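Local coordinates for protein 2,3,4,5-tetrahydropyridine-2,6-dicarboxylate N-succinyltransferase (Campylobacter jejuni, PDB 2RIJ) that probably catalyses the succinyl-CoA-dependent conversion of cyclic tetrahydrodipicolinate into acyclic N-succinyl-L-2-amino-6-oxopimelate, a step of lysine biosynthesis by the diaminopimelate route, at residues Ile51-Gln55 and Thr150-Pro154; Gly306-Gly310 and Gly351-Gly356; Glu334-Leu338 and Ala374-Val380. All blocks are in the same frame, centred on the assembly; numbering follows the deposited sequence.

Contact 1: Ile51-Gln55 and Thr150-Pro154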
ATOM      1  N   ILE A  51      12.672 -41.375 -40.241  1.00 24.91           N
ATOM      2  CA  ILE A  51      12.926 -41.795 -38.882  1.00 24.21           C
ATOM      3  C   ILE A  51      11.984 -42.930 -38.569  1.00 23.62           C
ATOM      4  O   ILE A  51      10.762 -42.850 -38.780  1.00 26.58           O
ATOM      5  CB  ILE A  51      12.626 -40.639 -37.865  1.00 26.82           C
ATOM      6  CG1 ILE A  51      13.410 -39.397 -38.213  1.00 23.51           C
ATOM      7  CG2 ILE A  51      12.871 -41.074 -36.413  1.00 21.46           C
ATOM      8  CD1 ILE A  51      14.931 -39.605 -38.043  1.00 21.13           C
ATOM      9  N   ASN A  52      12.559 -43.986 -38.034  1.00 23.19           N
ATOM     10  CA  ASN A  52      11.798 -45.154 -37.629  1.00 24.22           C
ATOM     11  C   ASN A  52      11.834 -45.182 -36.105  1.00 25.39           C
ATOM     12  O   ASN A  52      12.918 -45.075 -35.498  1.00 23.57           O
ATOM     13  CB  ASN A  52      12.416 -46.420 -38.218  1.00 26.83           C
ATOM     14  CG  ASN A  52      12.332 -46.473 -39.727  1.00 25.27           C
ATOM     15  OD1 ASN A  52      11.318 -46.866 -40.279  1.00 27.37           O
ATOM     16  ND2 ASN A  52      13.411 -46.104 -40.396  1.00 21.88           N
ATOM     17  N   TYR A  53      10.662 -45.243 -35.481  1.00 24.03           N
ATOM     18  CA  TYR A  53      10.576 -45.374 -34.010  1.00 22.72           C
ATOM     19  C   TYR A  53       9.657 -46.533 -33.694  1.00 25.01           C
ATOM     20  O   TYR A  53       8.501 -46.494 -34.038  1.00 22.19           O
ATOM     21  CB  TYR A  53      10.055 -44.104 -33.340  1.00 24.17           C
ATOM     22  CG  TYR A  53       9.985 -44.254 -31.848  1.00 24.57           C
ATOM     23  CD1 TYR A  53      11.154 -44.320 -31.088  1.00 25.71           C
ATOM     24  CD2 TYR A  53       8.779 -44.386 -31.203  1.00 27.67           C
ATOM     25  CE1 TYR A  53      11.101 -44.490 -29.732  1.00 26.02           C
ATOM     26  CE2 TYR A  53       8.728 -44.587 -29.824  1.00 28.25           C
ATOM     27  CZ  TYR A  53       9.893 -44.636 -29.121  1.00 29.49           C
ATOM     28  OH  TYR A  53       9.872 -44.831 -27.781  1.00 33.07           O
ATOM     29  N   GLU A  54      10.186 -47.566 -33.059  1.00 22.71           N
ATOM     30  CA  GLU A  54       9.402 -48.733 -32.642  1.00 25.67           C
ATOM     31  C   GLU A  54       8.542 -49.297 -33.793  1.00 25.05           C
ATOM     32  O   GLU A  54       7.357 -49.601 -33.644  1.00 23.23           O
ATOM     33  CB  GLU A  54       8.595 -48.429 -31.358  1.00 25.68           C
ATOM     34  CG  GLU A  54       9.479 -48.106 -30.129  1.00 29.02           C
ATOM     35  CD  GLU A  54      10.103 -49.348 -29.488  1.00 36.55           C
ATOM     36  OE1 GLU A  54       9.988 -50.442 -30.071  1.00 36.38           O
ATOM     37  OE2 GLU A  54      10.703 -49.227 -28.394  1.00 39.17           O
ATOM     38  N   GLN A  55       9.186 -49.489 -34.949  1.00 23.59           N
ATOM     39  CA  GLN A  55       8.504 -49.880 -36.167  1.00 23.74           C
ATOM     40  C   GLN A  55       9.522 -50.373 -37.179  1.00 25.26           C
ATOM     41  O   GLN A  55      10.714 -50.070 -37.043  1.00 22.19           O
ATOM     42  CB  GLN A  55       7.765 -48.677 -36.776  1.00 24.09           C
ATOM     43  CG  GLN A  55       8.680 -47.594 -37.275  1.00 23.88           C
ATOM     44  CD  GLN A  55       7.977 -46.337 -37.590  1.00 27.18           C
ATOM     45  OE1 GLN A  55       8.459 -45.224 -37.285  1.00 24.92           O
ATOM     46  NE2 GLN A  55       6.806 -46.476 -38.205  1.00 26.23           N
ATOM     47  N   THR A 150      10.079 -34.549 -34.971  1.00 22.80           N
ATOM     48  CA  THR A 150       9.107 -35.280 -35.780  1.00 21.91           C
ATOM     49  C   THR A 150       7.930 -35.765 -34.929  1.00 22.92           C
ATOM     50  O   THR A 150       6.993 -36.318 -35.456  1.00 21.89           O
ATOM     51  CB  THR A 150       9.752 -36.533 -36.460  1.00 23.82           C
ATOM     52  OG1 THR A 150      10.140 -37.490 -35.445  1.00 24.85           O
ATOM     53  CG2 THR A 150      10.974 -36.152 -37.364  1.00 22.83           C
ATOM     54  N   LYS A 151       8.004 -35.584 -33.607  1.00 22.79           N
ATOM     55  CA  LYS A 151       7.002 -35.967 -32.648  1.00 23.54           C
ATOM     56  C   LYS A 151       6.782 -37.486 -32.602  1.00 24.86           C
ATOM     57  O   LYS A 151       5.708 -37.927 -32.238  1.00 24.93           O
ATOM     58  CB  LYS A 151       5.693 -35.194 -32.868  1.00 23.57           C
ATOM     59  CG  LYS A 151       5.873 -33.689 -32.809  1.00 26.12           C
ATOM     60  CD  LYS A 151       4.541 -32.893 -32.802  1.00 25.03           C
ATOM     61  CE  LYS A 151       3.873 -32.843 -34.140  1.00 28.07           C
ATOM     62  NZ  LYS A 151       4.537 -32.029 -35.120  1.00 19.76           N
ATOM     63  N   LYS A 152       7.816 -38.274 -32.914  1.00 24.61           N
ATOM     64  CA  LYS A 152       7.727 -39.753 -32.738  1.00 25.43           C
ATOM     65  C   LYS A 152       7.710 -40.112 -31.256  1.00 24.99           C
ATOM     66  O   LYS A 152       7.189 -41.153 -30.872  1.00 28.81           O
ATOM     67  CB  LYS A 152       8.904 -40.471 -33.419  1.00 26.93           C
ATOM     68  CG  LYS A 152       8.950 -40.368 -34.934  1.00 28.84           C
ATOM     69  CD  LYS A 152       8.226 -41.500 -35.573  1.00 36.84           C
ATOM     70  CE  LYS A 152       8.285 -41.443 -37.075  1.00 36.04           C
ATOM     71  NZ  LYS A 152       7.414 -42.547 -37.575  1.00 38.18           N
ATOM     72  N   VAL A 153       8.347 -39.272 -30.440  1.00 25.11           N
ATOM     73  CA  VAL A 153       8.360 -39.389 -28.987  1.00 22.68           C
ATOM     74  C   VAL A 153       7.929 -38.056 -28.351  1.00 24.43           C
ATOM     75  O   VAL A 153       8.101 -36.982 -28.947  1.00 25.44           O
ATOM     76  CB  VAL A 153       9.759 -39.772 -28.421  1.00 21.54           C
ATOM     77  CG1 VAL A 153      10.274 -41.117 -29.045  1.00 20.46           C
ATOM     78  CG2 VAL A 153      10.780 -38.615 -28.591  1.00 17.12           C
ATOM     79  N   PRO A 154       7.314 -38.120 -27.162  1.00 27.22           N
ATOM     80  CA  PRO A 154       6.928 -36.874 -26.467  1.00 26.73           C
ATOM     81  C   PRO A 154       8.075 -36.071 -25.912  1.00 25.10           C
ATOM     82  O   PRO A 154       9.155 -36.612 -25.618  1.00 23.02           O
ATOM     83  CB  PRO A 154       6.023 -37.349 -25.326  1.00 27.81           C
ATOM     84  CG  PRO A 154       5.744 -38.787 -25.601  1.00 25.70           C
ATOM     85  CD  PRO A 154       6.819 -39.321 -26.448  1.00 27.31           C
TER
HETATM   86  O   HOH W   1       8.229 -42.619 -40.335  1.00 49.58           O

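Contact 2: Gly306-Gly310 and Gly351-Gly356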
ATOM      1  N   GLY A 306       7.295 -18.481 -14.256  1.00 21.11           N
ATOM      2  CA  GLY A 306       8.334 -19.300 -13.623  1.00 21.19           C
ATOM      3  C   GLY A 306       7.856 -20.484 -12.821  1.00 22.27           C
ATOM      4  O   GLY A 306       8.643 -21.166 -12.136  1.00 22.79           O
ATOM      5  N   ILE A 307       6.578 -20.821 -12.958  1.00 22.49           N
ATOM      6  CA  ILE A 307       6.013 -22.014 -12.323  1.00 19.49           C
ATOM      7  C   ILE A 307       5.121 -22.792 -13.295  1.00 20.19           C
ATOM      8  O   ILE A 307       4.603 -22.220 -14.242  1.00 22.85           O
ATOM      9  CB  ILE A 307       5.143 -21.654 -11.052  1.00 18.62           C
ATOM     10  CG1 ILE A 307       3.942 -20.759 -11.406  1.00 20.61           C
ATOM     11  CG2 ILE A 307       6.048 -20.948  -9.959  1.00 22.80           C
ATOM     12  CD1 ILE A 307       2.930 -20.587 -10.313  1.00 22.63           C
ATOM     13  N   PRO A 308       4.954 -24.089 -13.061  1.00 20.36           N
ATOM     14  CA  PRO A 308       3.947 -24.853 -13.768  1.00 20.77           C
ATOM     15  C   PRO A 308       2.549 -24.278 -13.527  1.00 20.45           C
ATOM     16  O   PRO A 308       2.246 -23.858 -12.407  1.00 21.38           O
ATOM     17  CB  PRO A 308       4.087 -26.259 -13.178  1.00 20.32           C
ATOM     18  CG  PRO A 308       5.448 -26.291 -12.555  1.00 22.19           C
ATOM     19  CD  PRO A 308       5.696 -24.915 -12.103  1.00 22.39           C
ATOM     20  N   LEU A 309       1.740 -24.206 -14.581  1.00 22.11           N
ATOM     21  CA  LEU A 309       0.362 -23.766 -14.482  1.00 21.39           C
ATOM     22  C   LEU A 309      -0.534 -24.900 -14.961  1.00 21.87           C
ATOM     23  O   LEU A 309      -0.202 -25.609 -15.909  1.00 20.50           O
ATOM     24  CB  LEU A 309       0.154 -22.539 -15.369  1.00 20.92           C
ATOM     25  CG  LEU A 309       0.934 -21.254 -15.146  1.00 20.12           C
ATOM     26  CD1 LEU A 309       0.628 -20.202 -16.216  1.00 21.99           C
ATOM     27  CD2 LEU A 309       0.635 -20.648 -13.731  1.00 22.99           C
ATOM     28  N   GLY A 310      -1.691 -25.077 -14.327  1.00 23.83           N
ATOM     29  CA  GLY A 310      -2.692 -26.011 -14.818  1.00 22.08           C
ATOM     30  C   GLY A 310      -3.449 -25.428 -15.994  1.00 24.28           C
ATOM     31  O   GLY A 310      -2.958 -24.542 -16.712  1.00 24.83           O
ATOM     32  N   GLY A 351       4.434 -18.342  -5.335  1.00 24.98           N
ATOM     33  CA  GLY A 351       4.298 -18.979  -6.658  1.00 24.55           C
ATOM     34  C   GLY A 351       4.460 -20.491  -6.649  1.00 24.30           C
ATOM     35  O   GLY A 351       3.613 -21.208  -7.126  1.00 21.56           O
ATOM     36  N   LEU A 352       5.559 -20.988  -6.082  1.00 24.78           N
ATOM     37  CA  LEU A 352       5.826 -22.407  -6.092  1.00 25.59           C
ATOM     38  C   LEU A 352       4.758 -23.247  -5.425  1.00 24.39           C
ATOM     39  O   LEU A 352       4.484 -24.375  -5.855  1.00 24.79           O
ATOM     40  CB  LEU A 352       7.202 -22.680  -5.460  1.00 29.77           C
ATOM     41  CG  LEU A 352       7.777 -24.085  -5.601  1.00 30.97           C
ATOM     42  CD1 LEU A 352       7.992 -24.463  -7.053  1.00 27.50           C
ATOM     43  CD2 LEU A 352       9.102 -24.098  -4.799  1.00 33.59           C
ATOM     44  N   GLU A 353       4.104 -22.705  -4.403  1.00 22.61           N
ATOM     45  CA  GLU A 353       3.037 -23.444  -3.765  1.00 21.95           C
ATOM     46  C   GLU A 353       1.849 -23.627  -4.657  1.00 22.02           C
ATOM     47  O   GLU A 353       1.083 -24.538  -4.435  1.00 21.52           O
ATOM     48  CB  GLU A 353       2.555 -22.748  -2.500  1.00 23.23           C
ATOM     49  CG  GLU A 353       3.650 -22.514  -1.474  1.00 29.80           C
ATOM     50  CD  GLU A 353       3.091 -21.835  -0.243  1.00 29.64           C
ATOM     51  OE1 GLU A 353       2.548 -22.560   0.621  1.00 36.87           O
ATOM     52  OE2 GLU A 353       3.176 -20.584  -0.145  1.00 26.65           O
ATOM     53  N   LEU A 354       1.667 -22.721  -5.624  1.00 23.00           N
ATOM     54  CA  LEU A 354       0.478 -22.719  -6.473  1.00 22.54           C
ATOM     55  C   LEU A 354       0.666 -23.499  -7.760  1.00 23.18           C
ATOM     56  O   LEU A 354      -0.208 -23.514  -8.619  1.00 23.64           O
ATOM     57  CB  LEU A 354       0.115 -21.293  -6.846  1.00 21.48           C
ATOM     58  CG  LEU A 354      -0.213 -20.358  -5.678  1.00 19.54           C
ATOM     59  CD1 LEU A 354      -0.123 -18.857  -6.111  1.00 20.96           C
ATOM     60  CD2 LEU A 354      -1.615 -20.780  -5.052  1.00 21.05           C
ATOM     61  N   LYS A 355       1.790 -24.185  -7.889  1.00 20.99           N
ATOM     62  CA  LYS A 355       2.132 -24.788  -9.143  1.00 22.83           C
ATOM     63  C   LYS A 355       1.104 -25.838  -9.567  1.00 24.72           C
ATOM     64  O   LYS A 355       0.582 -26.622  -8.742  1.00 19.86           O
ATOM     65  CB  LYS A 355       3.515 -25.376  -9.059  1.00 23.87           C
ATOM     66  CG  LYS A 355       3.648 -26.543  -8.118  1.00 29.31           C
ATOM     67  CD  LYS A 355       5.099 -27.022  -8.201  1.00 39.57           C
ATOM     68  CE  LYS A 355       5.273 -28.384  -7.620  1.00 45.98           C
ATOM     69  NZ  LYS A 355       5.474 -28.222  -6.184  1.00 59.89           N
ATOM     70  N   GLY A 356       0.801 -25.827 -10.853  1.00 25.06           N
ATOM     71  CA  GLY A 356      -0.041 -26.843 -11.451  1.00 24.70           C
ATOM     72  C   GLY A 356      -1.529 -26.641 -11.232  1.00 25.32           C
ATOM     73  O   GLY A 356      -2.314 -27.370 -11.784  1.00 25.40           O
TER

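Contact 3: Glu334-Leu338 and Ala374-Val380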
ATOM      1  N   GLU A 334     -14.332 -20.741  -4.994  1.00 32.16           N
ATOM      2  CA  GLU A 334     -14.442 -21.153  -6.386  1.00 33.69           C
ATOM      3  C   GLU A 334     -13.174 -21.876  -6.845  1.00 31.08           C
ATOM      4  O   GLU A 334     -13.254 -22.855  -7.603  1.00 33.09           O
ATOM      5  CB  GLU A 334     -14.712 -19.934  -7.292  1.00 35.73           C
ATOM      6  CG  GLU A 334     -16.136 -19.376  -7.215  1.00 40.94           C
ATOM      7  CD  GLU A 334     -17.207 -20.428  -7.552  1.00 53.78           C
ATOM      8  OE1 GLU A 334     -17.245 -20.958  -8.698  1.00 50.30           O
ATOM      9  OE2 GLU A 334     -18.022 -20.729  -6.649  1.00 66.78           O
ATOM     10  N   LEU A 335     -12.013 -21.392  -6.403  1.00 28.06           N
ATOM     11  CA  LEU A 335     -10.755 -22.060  -6.735  1.00 29.98           C
ATOM     12  C   LEU A 335     -10.696 -23.467  -6.102  1.00 28.01           C
ATOM     13  O   LEU A 335     -10.254 -24.388  -6.747  1.00 28.49           O
ATOM     14  CB  LEU A 335      -9.524 -21.203  -6.377  1.00 26.22           C
ATOM     15  CG  LEU A 335      -9.195 -20.044  -7.355  1.00 23.23           C
ATOM     16  CD1 LEU A 335      -8.106 -19.139  -6.720  1.00 22.05           C
ATOM     17  CD2 LEU A 335      -8.786 -20.532  -8.781  1.00 19.12           C
ATOM     18  N   ALA A 336     -11.173 -23.620  -4.872  1.00 30.10           N
ATOM     19  CA  ALA A 336     -11.329 -24.963  -4.244  1.00 32.05           C
ATOM     20  C   ALA A 336     -12.096 -25.941  -5.117  1.00 36.14           C
ATOM     21  O   ALA A 336     -11.715 -27.105  -5.247  1.00 37.87           O
ATOM     22  CB  ALA A 336     -11.992 -24.826  -2.908  1.00 33.38           C
ATOM     23  N   LYS A 337     -13.156 -25.471  -5.762  1.00 38.08           N
ATOM     24  CA  LYS A 337     -13.934 -26.333  -6.635  1.00 38.88           C
ATOM     25  C   LYS A 337     -13.154 -26.845  -7.825  1.00 38.83           C
ATOM     26  O   LYS A 337     -13.329 -27.986  -8.230  1.00 39.83           O
ATOM     27  CB  LYS A 337     -15.168 -25.605  -7.146  1.00 40.32           C
ATOM     28  CG  LYS A 337     -16.196 -25.314  -6.076  1.00 46.02           C
ATOM     29  CD  LYS A 337     -17.467 -24.742  -6.701  1.00 45.76           C
ATOM     30  CE  LYS A 337     -18.329 -23.991  -5.692  1.00 55.05           C
ATOM     31  NZ  LYS A 337     -19.582 -23.465  -6.342  1.00 60.68           N
ATOM     32  N   LEU A 338     -12.325 -25.987  -8.417  1.00 34.96           N
ATOM     33  CA  LEU A 338     -11.512 -26.380  -9.553  1.00 31.35           C
ATOM     34  C   LEU A 338     -10.295 -27.213  -9.087  1.00 27.40           C
ATOM     35  O   LEU A 338      -9.635 -27.844  -9.895  1.00 29.90           O
ATOM     36  CB  LEU A 338     -11.042 -25.104 -10.310  1.00 32.41           C
ATOM     37  CG  LEU A 338     -12.132 -24.249 -10.935  1.00 33.27           C
ATOM     38  CD1 LEU A 338     -11.598 -22.953 -11.493  1.00 35.87           C
ATOM     39  CD2 LEU A 338     -12.821 -25.094 -12.032  1.00 31.29           C
ATOM     40  N   ALA A 374      -6.228 -15.027  -8.207  1.00 22.82           N
ATOM     41  CA  ALA A 374      -7.701 -15.012  -8.163  1.00 23.51           C
ATOM     42  C   ALA A 374      -8.280 -16.057  -9.125  1.00 25.21           C
ATOM     43  O   ALA A 374      -7.526 -16.800  -9.763  1.00 21.68           O
ATOM     44  CB  ALA A 374      -8.225 -13.617  -8.486  1.00 24.79           C
ATOM     45  N   LEU A 375      -9.608 -16.092  -9.271  1.00 23.86           N
ATOM     46  CA  LEU A 375     -10.246 -16.987 -10.205  1.00 25.48           C
ATOM     47  C   LEU A 375     -10.248 -16.392 -11.613  1.00 23.55           C
ATOM     48  O   LEU A 375     -10.619 -15.245 -11.824  1.00 22.94           O
ATOM     49  CB  LEU A 375     -11.703 -17.289  -9.780  1.00 24.96           C
ATOM     50  CG  LEU A 375     -12.581 -18.115 -10.713  1.00 28.70           C
ATOM     51  CD1 LEU A 375     -12.193 -19.594 -10.689  1.00 22.23           C
ATOM     52  CD2 LEU A 375     -14.088 -17.861 -10.394  1.00 25.37           C
ATOM     53  N   ASN A 376      -9.862 -17.203 -12.576  1.00 23.84           N
ATOM     54  CA  ASN A 376     -10.141 -16.900 -13.960  1.00 24.67           C
ATOM     55  C   ASN A 376     -11.654 -17.130 -14.140  1.00 30.60           C
ATOM     56  O   ASN A 376     -12.113 -18.264 -14.139  1.00 27.95           O
ATOM     57  CB  ASN A 376      -9.332 -17.792 -14.874  1.00 23.03           C
ATOM     58  CG  ASN A 376      -9.755 -17.667 -16.338  1.00 25.52           C
ATOM     59  OD1 ASN A 376     -10.594 -16.808 -16.679  1.00 32.44           O
ATOM     60  ND2 ASN A 376      -9.231 -18.541 -17.185  1.00 25.29           N
ATOM     61  N   LYS A 377     -12.410 -16.053 -14.277  1.00 36.97           N
ATOM     62  CA  LYS A 377     -13.870 -16.167 -14.353  1.00 45.85           C
ATOM     63  C   LYS A 377     -14.310 -17.159 -15.433  1.00 49.17           C
ATOM     64  O   LYS A 377     -15.184 -18.000 -15.179  1.00 53.39           O
ATOM     65  CB  LYS A 377     -14.514 -14.795 -14.554  1.00 46.95           C
ATOM     66  CG  LYS A 377     -14.058 -13.699 -13.544  1.00 54.30           C
ATOM     67  CD  LYS A 377     -14.194 -14.083 -12.057  1.00 60.56           C
ATOM     68  CE  LYS A 377     -13.502 -13.042 -11.101  1.00 65.47           C
ATOM     69  NZ  LYS A 377     -12.125 -13.425 -10.496  1.00 54.57           N
ATOM     70  N   LYS A 378     -13.672 -17.125 -16.602  1.00 51.29           N
ATOM     71  CA  LYS A 378     -13.961 -18.137 -17.660  1.00 53.15           C
ATOM     72  C   LYS A 378     -13.719 -19.624 -17.273  1.00 55.31           C
ATOM     73  O   LYS A 378     -14.285 -20.516 -17.918  1.00 57.40           O
ATOM     74  CB  LYS A 378     -13.186 -17.860 -18.967  1.00 52.77           C
ATOM     75  CG  LYS A 378     -13.051 -16.395 -19.399  1.00 54.28           C
ATOM     76  CD  LYS A 378     -14.276 -15.559 -19.111  1.00 51.58           C
ATOM     77  N   ALA A 379     -12.895 -19.898 -16.256  1.00 56.46           N
ATOM     78  CA  ALA A 379     -12.516 -21.289 -15.903  1.00 58.03           C
ATOM     79  C   ALA A 379     -13.624 -22.080 -15.159  1.00 60.83           C
ATOM     80  O   ALA A 379     -13.657 -23.329 -15.228  1.00 60.04           O
ATOM     81  CB  ALA A 379     -11.226 -21.312 -15.096  1.00 55.00           C
ATOM     82  N   VAL A 380     -14.494 -21.368 -14.434  1.00 62.95           N
ATOM     83  CA  VAL A 380     -15.669 -21.994 -13.810  1.00 66.32           C
ATOM     84  C   VAL A 380     -16.586 -22.555 -14.905  1.00 70.28           C
ATOM     85  O   VAL A 380     -16.983 -23.724 -14.845  1.00 70.99           O
ATOM     86  CB  VAL A 380     -16.470 -21.012 -12.928  1.00 66.59           C
ATOM     87  CG1 VAL A 380     -17.786 -21.654 -12.459  1.00 68.32           C
ATOM     88  CG2 VAL A 380     -15.638 -20.590 -11.744  1.00 68.63           C
TER

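Contact 1: Ile51-Gln55 and Thr150-Pro154
A mixed polar and CH-pi contact joins Tyr53 of the short strand 52-53 and Gln55 in the turn just after it to Lys152 and Val153 in the loop that follows helix 138-149, all within the N-terminal domain. The apolar half is the Tyr53 ring under the Val153 methyl: CG1 lies 3.6 Å from the ring centroid and 17° off the ring normal, which places it over the face, displaced toward the rim near CE1 and CZ. The ring reaches it because CG stands anti to the backbone N of Tyr53. CG of Glu54 packs against the opposite face, so the ring is held between two aliphatic groups. The polar half centres on the amide oxygen of Gln55. Lys152 NZ donates to Gln55 OE1 at 2.9 Å, and Tyr53 N donates to the same Gln55 OE1 at 2.8 Å with an N-H...O angle of 169°. Both donors lie in the carbonyl plane on lone-pair directions, so two bonds fix the rotation of the amide. The Lys152 chain bends at chi2 (-91°), then runs extended past Tyr53 CB, its own CB 3.8 Å from that atom. A water extends the link: it donates to Ile51 O at 3.0 Å and accepts from Lys152 NZ at 2.9 Å, giving the ammonium two partners here. Lys151, with positive phi, ends the preceding helix in a Schellman motif, just before Lys152. Ile51 CG1 meets Thr150 CG2 at 4.1 Å, while Thr150 OG1 bonds back to Tyr146 O. Strand 52-53 pairs antiparallel with strand 27-35 through Asn52 and Phe28, and helix 138-149 receives the Ile51 side chain on Leu143, Tyr146 and Leu147, with Tyr53 also touching Leu147.

Contact 2: Gly306-Gly310 and Gly351-Gly356
With chi1 at 61°, Ile307 holds CG1 between its backbone N and carbonyl carbon, and the extended chi2 carries CD1 to Gly351 O, 3.3 Å away. CG2 of the same residue, anti to the carbonyl carbon, rests beside the Gly351 carbonyl group as well, so both branches of the isoleucine pack on one peptide. The contact belongs to the left-handed beta-helix characteristic of hexapeptide-repeat acyltransferases: 306-310 is the turn that leads from strand 304-305 to strand 314-315. Against it lies a 3-10 turn and loop, 351-356, from the C-terminal part of the chain. That 3-10 turn is closed internally by Leu354 N donating to Gly351 O at 2.9 Å, the same oxygen that Ile307 CD1 packs against. Further along, the Pro308 ring runs alongside the first carbons of Lys355, Pro308 CD meeting Lys355 CB at 3.8 Å; the amino end of the lysine departs from the contact. Behind this layer, Ile307 and Leu354 both touch Phe362 of strand 360-364, while Pro308 packs on Leu283 and Ile291. Gly351 directly follows Lys350, a predicted succinyl-CoA-binding residue, so the turn adjoins the predicted succinyl-CoA site. Across the two segments the hydrogen bond is made at Pro308 O. Lys355 CA makes a CA-H...O contact to Pro308 O at 3.4 Å, and Gly356 N donates to Pro308 O at 2.9 Å; this bond is nearly straight at the hydrogen (167°), yet the nitrogen stands above the carbonyl plane, 67° out of it.

Contact 3: Glu334-Leu338 and Ala374-Val380
Leu375 CD1 meets Leu338 CD1 at 3.5 Å and Leu335 CD2 at 4.0 Å, so that one methyl touches two leucines a turn apart on helix 332-338. Its other methyl, CD2, touches Glu334 CB at 3.8 Å. Chi1 of 174° sets Leu375 CG anti to the backbone N and points the side chain at the helix; chi2 then spreads the methyls over these partners. Leu338 crosses Leu375 at about a right angle and continues to Ala379, CD1 to CB 4.0 Å. No hydrogen bond spans the segments; the interface is mainly apolar packing. Glu334 OE1 lies 3.5 Å from CG2 of the poorly ordered Val380, while Glu334 OE2 receives Lys337 NZ at 3.2 Å in a salt bridge within the helix. One shell out, the turn after the strand is stabilised by Asn376 as N-cap, its OD1 accepting a weak capping bond from Lys378 N, and by Lys377 NZ donating to Leu375 O at 2.7 Å. Lys377 also forms a salt bridge with Asp331, whose carboxylate accepts from Leu375 N. The helix thus packs on the end of strand 371-375, which pairs antiparallel with strand 360-364; Leu335 reaches across to Leu360 of that strand.

How the contacts relate
Contact 1 lies in the N-terminal domain, while contacts 2 and 3 belong to the C-terminal half of the chain: the centre of contact 1 is 31 Å from that of contact 2 and 38 Å from that of contact 3. Contacts 2 and 3 are closer, with centres 15 Å apart and nearest atoms about 7 Å apart, but do not touch. Their segments alternate along the chain, and both pack near strand 360-364. Each approaches the predicted succinyl-CoA site: contact 2 directly follows Lys350 in sequence, and Gly351 is about 6 Å from Gly324, both predicted to bind succinyl-CoA, while the Ala374 side chain of contact 3 is about 4 Å from that of Arg363. Contact 1 is away from the annotated sites.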